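Side-chain contact in endoglucanase (Clostridium thermocellum, PDB 2E4T), which probably cleaves internal beta-1,4-glucosidic links of cellulose and xyloglucan, this chain being the family 44 catalytic module of a larger enzyme: residues I404-N409 with S484-R489. Numbering follows the deposited sequence.
Sequences INLYTN and SNITQR
Asn405 meets Ile486 with neither face nor edge of its amide: across the two segments its contact is made by CB, 3.7 Å from Ile486 CD1. The amide is engaged elsewhere, OD1 accepting from Thr37 N and ND2 bonding a glycerol, probably from the crystallisation liquor; the zinc ion lies about 8 Å from this side chain. The other flat group, the guanidinium of Arg489, has Thr487 C in plane at its edge. Arg489 NE donates to Thr487 O over 3.2 Å, approaching from above the carbonyl plane (55° out of it), and adds a weak bond to Thr487 OG1; NH2 forms a salt bridge with Asp480.

Across the segments there is van der Waals contact and no hydrogen bond, and a modest 126 Å² is buried. Every close approach is made by one methyl, Ile486 CD1, 3.5 Å from Leu406 N and 4.3 Å from Leu406 CB. Ile486 reaches the helix because CG1 stands anti to its own carbonyl carbon and the arm then runs on extended (chi2 169°).

Helix 398-408 follows 388-391, a strand of the TIM barrel, while 486-492 is an outermost strand of the beta domain; the methyl is one of several contacts joining them. Leu406 also packs on Phe479 of adjacent strand 474-480 and on Ile449 of 442-452, further across the sheet, and Leu406 O is hydrogen-bonded with His511 ND1. Tyr407 touches Ile449 too, and Leu378 of helix 368-384.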
ATOM      1  N   ILE A 404      -3.788   1.550 -12.553  1.00  5.07           N
ATOM      2  CA  ILE A 404      -3.464   2.753 -11.774  1.00  4.85           C
ATOM      3  C   ILE A 404      -3.783   4.022 -12.594  1.00  4.88           C
ATOM      4  O   ILE A 404      -4.467   4.935 -12.107  1.00  5.18           O
ATOM      5  CB  ILE A 404      -1.975   2.731 -11.331  1.00  5.27           C
ATOM      6  CG1 ILE A 404      -1.738   1.562 -10.375  1.00  5.70           C
ATOM      7  CG2 ILE A 404      -1.594   4.057 -10.722  1.00  6.04           C
ATOM      8  CD1 ILE A 404      -0.260   1.251 -10.137  1.00  7.02           C
ATOM      9  N   ASN A 405      -3.249   4.103 -13.836  1.00  4.98           N
ATOM     10  CA  ASN A 405      -3.470   5.314 -14.640  1.00  4.94           C
ATOM     11  C   ASN A 405      -4.939   5.556 -14.930  1.00  4.96           C
ATOM     12  O   ASN A 405      -5.337   6.713 -15.163  1.00  5.52           O
ATOM     13  CB  ASN A 405      -2.685   5.237 -15.960  1.00  5.19           C
ATOM     14  CG  ASN A 405      -1.230   5.592 -15.775  1.00  6.26           C
ATOM     15  OD1 ASN A 405      -0.817   6.289 -14.857  1.00  7.10           O
ATOM     16  ND2 ASN A 405      -0.410   5.103 -16.753  1.00  7.73           N
ATOM     17  N   LEU A 406      -5.775   4.521 -14.946  1.00  4.98           N
ATOM     18  CA  LEU A 406      -7.211   4.733 -15.173  1.00  5.12           C
ATOM     19  C   LEU A 406      -7.762   5.702 -14.093  1.00  5.17           C
ATOM     20  O   LEU A 406      -8.720   6.454 -14.371  1.00  5.87           O
ATOM     21  CB  LEU A 406      -7.943   3.416 -15.163  1.00  5.98           C
ATOM     22  CG  LEU A 406      -9.357   3.466 -15.760  1.00  6.34           C
ATOM     23  CD1 LEU A 406      -9.369   3.767 -17.242  1.00  7.56           C
ATOM     24  CD2 LEU A 406     -10.090   2.145 -15.443  1.00  8.56           C
ATOM     25  N   TYR A 407      -7.185   5.644 -12.883  1.00  5.18           N
ATOM     26  CA  TYR A 407      -7.549   6.564 -11.822  1.00  5.10           C
ATOM     27  C   TYR A 407      -6.721   7.835 -11.815  1.00  5.10           C
ATOM     28  O   TYR A 407      -7.260   8.915 -11.523  1.00  6.75           O
ATOM     29  CB  TYR A 407      -7.412   5.905 -10.442  1.00  5.35           C
ATOM     30  CG  TYR A 407      -8.470   4.861 -10.186  1.00  4.95           C
ATOM     31  CD1 TYR A 407      -9.602   5.177  -9.393  1.00  5.03           C
ATOM     32  CD2 TYR A 407      -8.360   3.572 -10.709  1.00  5.05           C
ATOM     33  CE1 TYR A 407     -10.579   4.247  -9.137  1.00  4.96           C
ATOM     34  CE2 TYR A 407      -9.347   2.622 -10.492  1.00  5.17           C
ATOM     35  CZ  TYR A 407     -10.467   2.943  -9.667  1.00  4.88           C
ATOM     36  OH  TYR A 407     -11.473   2.042  -9.436  1.00  5.06           O
ATOM     37  N   THR A 408      -5.421   7.759 -12.062  1.00  5.38           N
ATOM     38  CA  THR A 408      -4.545   8.887 -11.791  1.00  5.34           C
ATOM     39  C   THR A 408      -4.229   9.743 -12.996  1.00  5.49           C
ATOM     40  O   THR A 408      -3.734  10.882 -12.813  1.00  6.59           O
ATOM     41  CB  THR A 408      -3.202   8.391 -11.181  1.00  5.67           C
ATOM     42  OG1 THR A 408      -2.611   7.589 -12.221  1.00  5.73           O
ATOM     43  CG2 THR A 408      -3.392   7.636  -9.905  1.00  6.07           C
ATOM     44  N   ASN A 409      -4.412   9.223 -14.208  1.00  5.58           N
ATOM     45  CA  ASN A 409      -3.936   9.949 -15.399  1.00  5.95           C
ATOM     46  C   ASN A 409      -4.565   9.251 -16.606  1.00  6.47           C
ATOM     47  O   ASN A 409      -3.874   8.618 -17.442  1.00  7.46           O
ATOM     48  CB  ASN A 409      -2.421   9.963 -15.469  1.00  6.66           C
ATOM     49  CG  ASN A 409      -1.916  10.961 -16.492  1.00  7.29           C
ATOM     50  OD1 ASN A 409      -2.687  11.489 -17.323  1.00  7.95           O
ATOM     51  ND2 ASN A 409      -0.639  11.283 -16.406  1.00  8.66           N
ATOM     52  N   SER A 484      -3.031  -2.486 -23.255  1.00  7.13           N
ATOM     53  CA  SER A 484      -3.008  -1.820 -21.960  1.00  6.36           C
ATOM     54  C   SER A 484      -2.894  -0.309 -22.074  1.00  6.43           C
ATOM     55  O   SER A 484      -3.044   0.376 -21.053  1.00  7.44           O
ATOM     56  CB  SER A 484      -1.899  -2.409 -21.091  1.00  7.23           C
ATOM     57  OG  SER A 484      -0.634  -2.356 -21.731  1.00  7.38           O
ATOM     58  N   ASN A 485      -2.638   0.246 -23.281  1.00  6.27           N
ATOM     59  CA  ASN A 485      -2.714   1.689 -23.403  1.00  6.39           C
ATOM     60  C   ASN A 485      -4.154   2.117 -23.194  1.00  6.52           C
ATOM     61  O   ASN A 485      -5.085   1.533 -23.790  1.00  7.77           O
ATOM     62  CB  ASN A 485      -2.284   2.117 -24.811  1.00  7.70           C
ATOM     63  CG  ASN A 485      -0.863   1.772 -25.142  1.00  8.19           C
ATOM     64  OD1 ASN A 485      -0.583   1.424 -26.340  1.00 13.39           O
ATOM     65  ND2 ASN A 485       0.024   1.853 -24.219  1.00  7.78           N
ATOM     66  N   ILE A 486      -4.365   3.162 -22.403  1.00  5.99           N
ATOM     67  CA  ILE A 486      -5.712   3.678 -22.186  1.00  5.76           C
ATOM     68  C   ILE A 486      -6.039   4.606 -23.346  1.00  5.93           C
ATOM     69  O   ILE A 486      -5.305   5.571 -23.618  1.00  6.83           O
ATOM     70  CB  ILE A 486      -5.807   4.435 -20.863  1.00  5.79           C
ATOM     71  CG1 ILE A 486      -5.468   3.508 -19.701  1.00  6.33           C
ATOM     72  CG2 ILE A 486      -7.196   5.037 -20.715  1.00  6.59           C
ATOM     73  CD1 ILE A 486      -5.273   4.240 -18.386  1.00  7.35           C
ATOM     74  N   THR A 487      -7.134   4.296 -24.091  1.00  6.25           N
ATOM     75  CA  THR A 487      -7.477   5.076 -25.266  1.00  6.54           C
ATOM     76  C   THR A 487      -8.879   5.641 -25.088  1.00  6.51           C
ATOM     77  O   THR A 487      -9.774   5.035 -24.507  1.00  6.48           O
ATOM     78  CB  THR A 487      -7.365   4.220 -26.529  1.00  7.85           C
ATOM     79  OG1 THR A 487      -8.254   3.126 -26.372  1.00  8.41           O
ATOM     80  CG2 THR A 487      -5.944   3.772 -26.764  1.00  9.30           C
ATOM     81  N   GLN A 488      -9.077   6.814 -25.682  1.00  7.07           N
ATOM     82  CA  GLN A 488     -10.376   7.478 -25.651  1.00  7.09           C
ATOM     83  C   GLN A 488     -11.297   6.759 -26.631  1.00  7.05           C
ATOM     84  O   GLN A 488     -10.896   6.410 -27.761  1.00  9.02           O
ATOM     85  CB  GLN A 488     -10.248   8.977 -25.995  1.00  8.28           C
ATOM     86  CG  GLN A 488     -11.522   9.717 -25.685  1.00  9.54           C
ATOM     87  CD  GLN A 488     -11.399  11.189 -25.800  1.00 10.82           C
ATOM     88  OE1 GLN A 488     -10.347  11.762 -26.128  1.00 14.94           O
ATOM     89  NE2 GLN A 488     -12.524  11.857 -25.549  1.00 12.70           N
ATOM     90  N   ARG A 489     -12.539   6.579 -26.202  1.00  6.95           N
ATOM     91  CA  ARG A 489     -13.550   5.868 -26.977  1.00  7.52           C
ATOM     92  C   ARG A 489     -14.674   6.830 -27.365  1.00  7.40           C
ATOM     93  O   ARG A 489     -14.717   7.981 -26.936  1.00  9.12           O
ATOM     94  CB  ARG A 489     -14.118   4.711 -26.137  1.00  8.41           C
ATOM     95  CG  ARG A 489     -13.050   3.810 -25.504  1.00  8.17           C
ATOM     96  CD  ARG A 489     -12.086   3.201 -26.504  1.00  8.47           C
ATOM     97  NE  ARG A 489     -10.988   2.420 -25.895  1.00  8.09           N
ATOM     98  CZ  ARG A 489     -10.968   1.094 -25.819  1.00  8.35           C
ATOM     99  NH1 ARG A 489     -12.038   0.347 -26.198  1.00 12.06           N
ATOM    100  NH2 ARG A 489      -9.907   0.500 -25.308  1.00  9.03           N
TER